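Local coordinates for protein uncharacterized HTH-type transcriptional regulator HI_0893 (Haemophilus influenzae, PDB 3QKX) that probably binds DNA as a TetR-family transcriptional regulator, through a predicted helix-turn-helix motif, to control transcription, at residues E83-M88 with S177-S182. Numbering follows the deposited sequence.
Sequences EQYRQM and SVIERS. With SO4 (sulfate ion), chain D; SO4 (sulfate ion), chain F.
Y85 on helix 81-98 meets S182 on helix 172-184 where the two helices pack in the all-helical C-terminal domain of this TetR-family protein. The short segments run 128° apart in direction, with axes 10.2 Å from each other at closest approach. The tight part is buried: Y85 OH donates to S182 OG at 2.5 Å, the serine oxygen lying in the plane of the ring at its edge. CG anti to the backbone N (chi1 171°) sends the phenol toward helix 172-184, and its CE2 edge rests 3.5 Å from I179 O. W183 meets the same ring, and L151 of the second subunit packs on S182, which places this end of the contact beside the subunit interface.

The R86 side is looser and partly exposed: I179 CG2 touches R86 CB at 3.9 Å, and the extended arginine chain then runs on to polar partners. E176 takes NE in a salt bridge, while E83 OE1 bridges to NH1 through its syn lone pair, 16° out of the guanidinium plane. One sulfate, probably from the crystallisation liquor, lies at the edge of the R86 guanidinium; a second is hydrogen-bonded by S177 and R181. The R86 sulfate is held by NH2 to O3 at 2.9 Å and by NH1 to O2 at 3.0 Å.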
loop_
_atom_site.group_PDB
_atom_site.type_symbol
_atom_site.label_atom_id
_atom_site.label_comp_id
_atom_site.label_asym_id
_atom_site.label_seq_id
_atom_site.Cartn_x
_atom_site.Cartn_y
_atom_site.Cartn_z
ATOM N N GLU A 83 0.346 -23.683 7.804
ATOM C CA GLU A 83 1.746 -23.715 7.371
ATOM C C GLU A 83 1.910 -23.323 5.901
ATOM O O GLU A 83 2.924 -22.712 5.541
ATOM C CB GLU A 83 2.387 -25.081 7.631
ATOM C CG GLU A 83 2.501 -25.453 9.124
ATOM C CD GLU A 83 3.368 -24.470 9.961
ATOM O OE1 GLU A 83 4.197 -23.707 9.378
ATOM O OE2 GLU A 83 3.201 -24.466 11.210
ATOM N N GLN A 84 0.917 -23.646 5.072
ATOM C CA GLN A 84 0.908 -23.186 3.695
ATOM C C GLN A 84 0.788 -21.678 3.661
ATOM O O GLN A 84 1.460 -21.022 2.897
ATOM C CB GLN A 84 -0.232 -23.823 2.894
ATOM C CG GLN A 84 -0.070 -25.319 2.672
ATOM C CD GLN A 84 -1.320 -25.974 2.078
ATOM O OE1 GLN A 84 -2.136 -25.314 1.422
ATOM N NE2 GLN A 84 -1.459 -27.277 2.292
ATOM N N TYR A 85 -0.069 -21.133 4.510
ATOM C CA TYR A 85 -0.227 -19.699 4.612
ATOM C C TYR A 85 1.040 -19.048 5.194
ATOM O O TYR A 85 1.481 -18.042 4.698
ATOM C CB TYR A 85 -1.452 -19.345 5.448
ATOM C CG TYR A 85 -1.536 -17.867 5.775
ATOM C CD1 TYR A 85 -2.110 -16.977 4.902
ATOM C CD2 TYR A 85 -1.081 -17.381 6.997
ATOM C CE1 TYR A 85 -2.182 -15.596 5.221
ATOM C CE2 TYR A 85 -1.149 -16.036 7.304
ATOM C CZ TYR A 85 -1.692 -15.154 6.413
ATOM O OH TYR A 85 -1.751 -13.818 6.751
ATOM N N ARG A 86 1.600 -19.643 6.241
ATOM C CA ARG A 86 2.814 -19.140 6.861
ATOM C C ARG A 86 3.981 -19.137 5.888
ATOM O O ARG A 86 4.724 -18.178 5.832
ATOM C CB ARG A 86 3.145 -19.981 8.086
ATOM C CG ARG A 86 4.452 -19.650 8.778
ATOM C CD ARG A 86 4.441 -20.186 10.179
ATOM N NE ARG A 86 5.753 -20.098 10.784
ATOM C CZ ARG A 86 6.702 -21.037 10.741
ATOM N NH1 ARG A 86 6.531 -22.206 10.102
ATOM N NH2 ARG A 86 7.866 -20.789 11.331
ATOM N N GLN A 87 4.122 -20.191 5.099
ATOM C CA GLN A 87 5.148 -20.218 4.044
ATOM C C GLN A 87 4.961 -19.059 3.076
ATOM O O GLN A 87 5.920 -18.399 2.720
ATOM C CB GLN A 87 5.079 -21.525 3.270
ATOM C CG GLN A 87 6.194 -21.730 2.216
ATOM C CD GLN A 87 7.549 -21.827 2.860
ATOM O OE1 GLN A 87 7.820 -22.771 3.570
ATOM N NE2 GLN A 87 8.377 -20.815 2.671
HETATM N N MSE A 88 3.727 -18.841 2.632
HETATM C CA MSE A 88 3.443 -17.766 1.682
HETATM C C MSE A 88 3.753 -16.406 2.297
HETATM O O MSE A 88 4.276 -15.533 1.623
HETATM C CB MSE A 88 1.981 -17.812 1.199
HETATM C CG MSE A 88 1.722 -18.865 0.148
HETATM SE SE MSE A 88 -0.072 -18.697 -0.622
HETATM C CE MSE A 88 -1.154 -19.225 0.919
ATOM N N SER A 177 3.906 -13.665 15.510
ATOM C CA SER A 177 2.688 -13.029 16.001
ATOM C C SER A 177 1.877 -12.448 14.857
ATOM O O SER A 177 0.713 -12.755 14.742
ATOM C CB SER A 177 2.995 -11.956 17.039
ATOM O OG SER A 177 3.065 -12.520 18.340
ATOM N N VAL A 178 2.512 -11.694 13.963
ATOM C CA VAL A 178 1.802 -11.131 12.800
ATOM C C VAL A 178 1.300 -12.212 11.840
ATOM O O VAL A 178 0.187 -12.124 11.334
ATOM C CB VAL A 178 2.663 -10.137 12.012
ATOM C CG1 VAL A 178 1.928 -9.676 10.817
ATOM C CG2 VAL A 178 3.062 -8.946 12.877
ATOM N N ILE A 179 2.105 -13.241 11.602
ATOM C CA ILE A 179 1.662 -14.359 10.762
ATOM C C ILE A 179 0.415 -15.020 11.342
ATOM O O ILE A 179 -0.549 -15.223 10.654
ATOM C CB ILE A 179 2.731 -15.435 10.601
ATOM C CG1 ILE A 179 3.832 -14.968 9.674
ATOM C CG2 ILE A 179 2.121 -16.704 9.992
ATOM C CD1 ILE A 179 5.134 -15.829 9.761
ATOM N N GLU A 180 0.469 -15.351 12.611
ATOM C CA GLU A 180 -0.627 -16.035 13.289
ATOM C C GLU A 180 -1.862 -15.172 13.428
ATOM O O GLU A 180 -2.974 -15.659 13.292
ATOM C CB GLU A 180 -0.175 -16.496 14.673
ATOM C CG GLU A 180 -1.185 -17.421 15.371
ATOM C CD GLU A 180 -2.199 -16.676 16.228
ATOM O OE1 GLU A 180 -1.788 -15.792 17.028
ATOM O OE2 GLU A 180 -3.414 -16.976 16.111
ATOM N N ARG A 181 -1.670 -13.901 13.724
ATOM C CA ARG A 181 -2.797 -12.996 13.934
ATOM C C ARG A 181 -3.458 -12.605 12.629
ATOM O O ARG A 181 -4.682 -12.499 12.582
ATOM C CB ARG A 181 -2.343 -11.780 14.702
ATOM C CG ARG A 181 -2.125 -12.125 16.150
ATOM C CD ARG A 181 -1.565 -11.002 16.924
ATOM N NE ARG A 181 -1.500 -11.322 18.339
ATOM C CZ ARG A 181 -2.541 -11.345 19.174
ATOM N NH1 ARG A 181 -3.782 -11.073 18.754
ATOM N NH2 ARG A 181 -2.344 -11.647 20.450
ATOM N N SER A 182 -2.676 -12.405 11.566
ATOM C CA SER A 182 -3.274 -12.121 10.249
ATOM C C SER A 182 -4.085 -13.334 9.727
ATOM O O SER A 182 -5.136 -13.170 9.096
ATOM C CB SER A 182 -2.197 -11.740 9.256
ATOM O OG SER A 182 -1.342 -12.828 9.057
HETATM S S SO4 D . 0.531 -13.088 20.863
HETATM O O1 SO4 D . -0.554 -14.035 21.171
HETATM O O2 SO4 D . 0.226 -11.756 21.398
HETATM O O3 SO4 D . 0.778 -13.061 19.420
HETATM O O4 SO4 D . 1.756 -13.539 21.522
HETATM S S SO4 F . 9.801 -23.656 10.637
HETATM O O1 SO4 F . 9.511 -24.167 9.292
HETATM O O2 SO4 F . 8.627 -23.772 11.506
HETATM O O3 SO4 F . 10.225 -22.256 10.534
HETATM O O4 SO4 F . 10.881 -24.425 11.246
#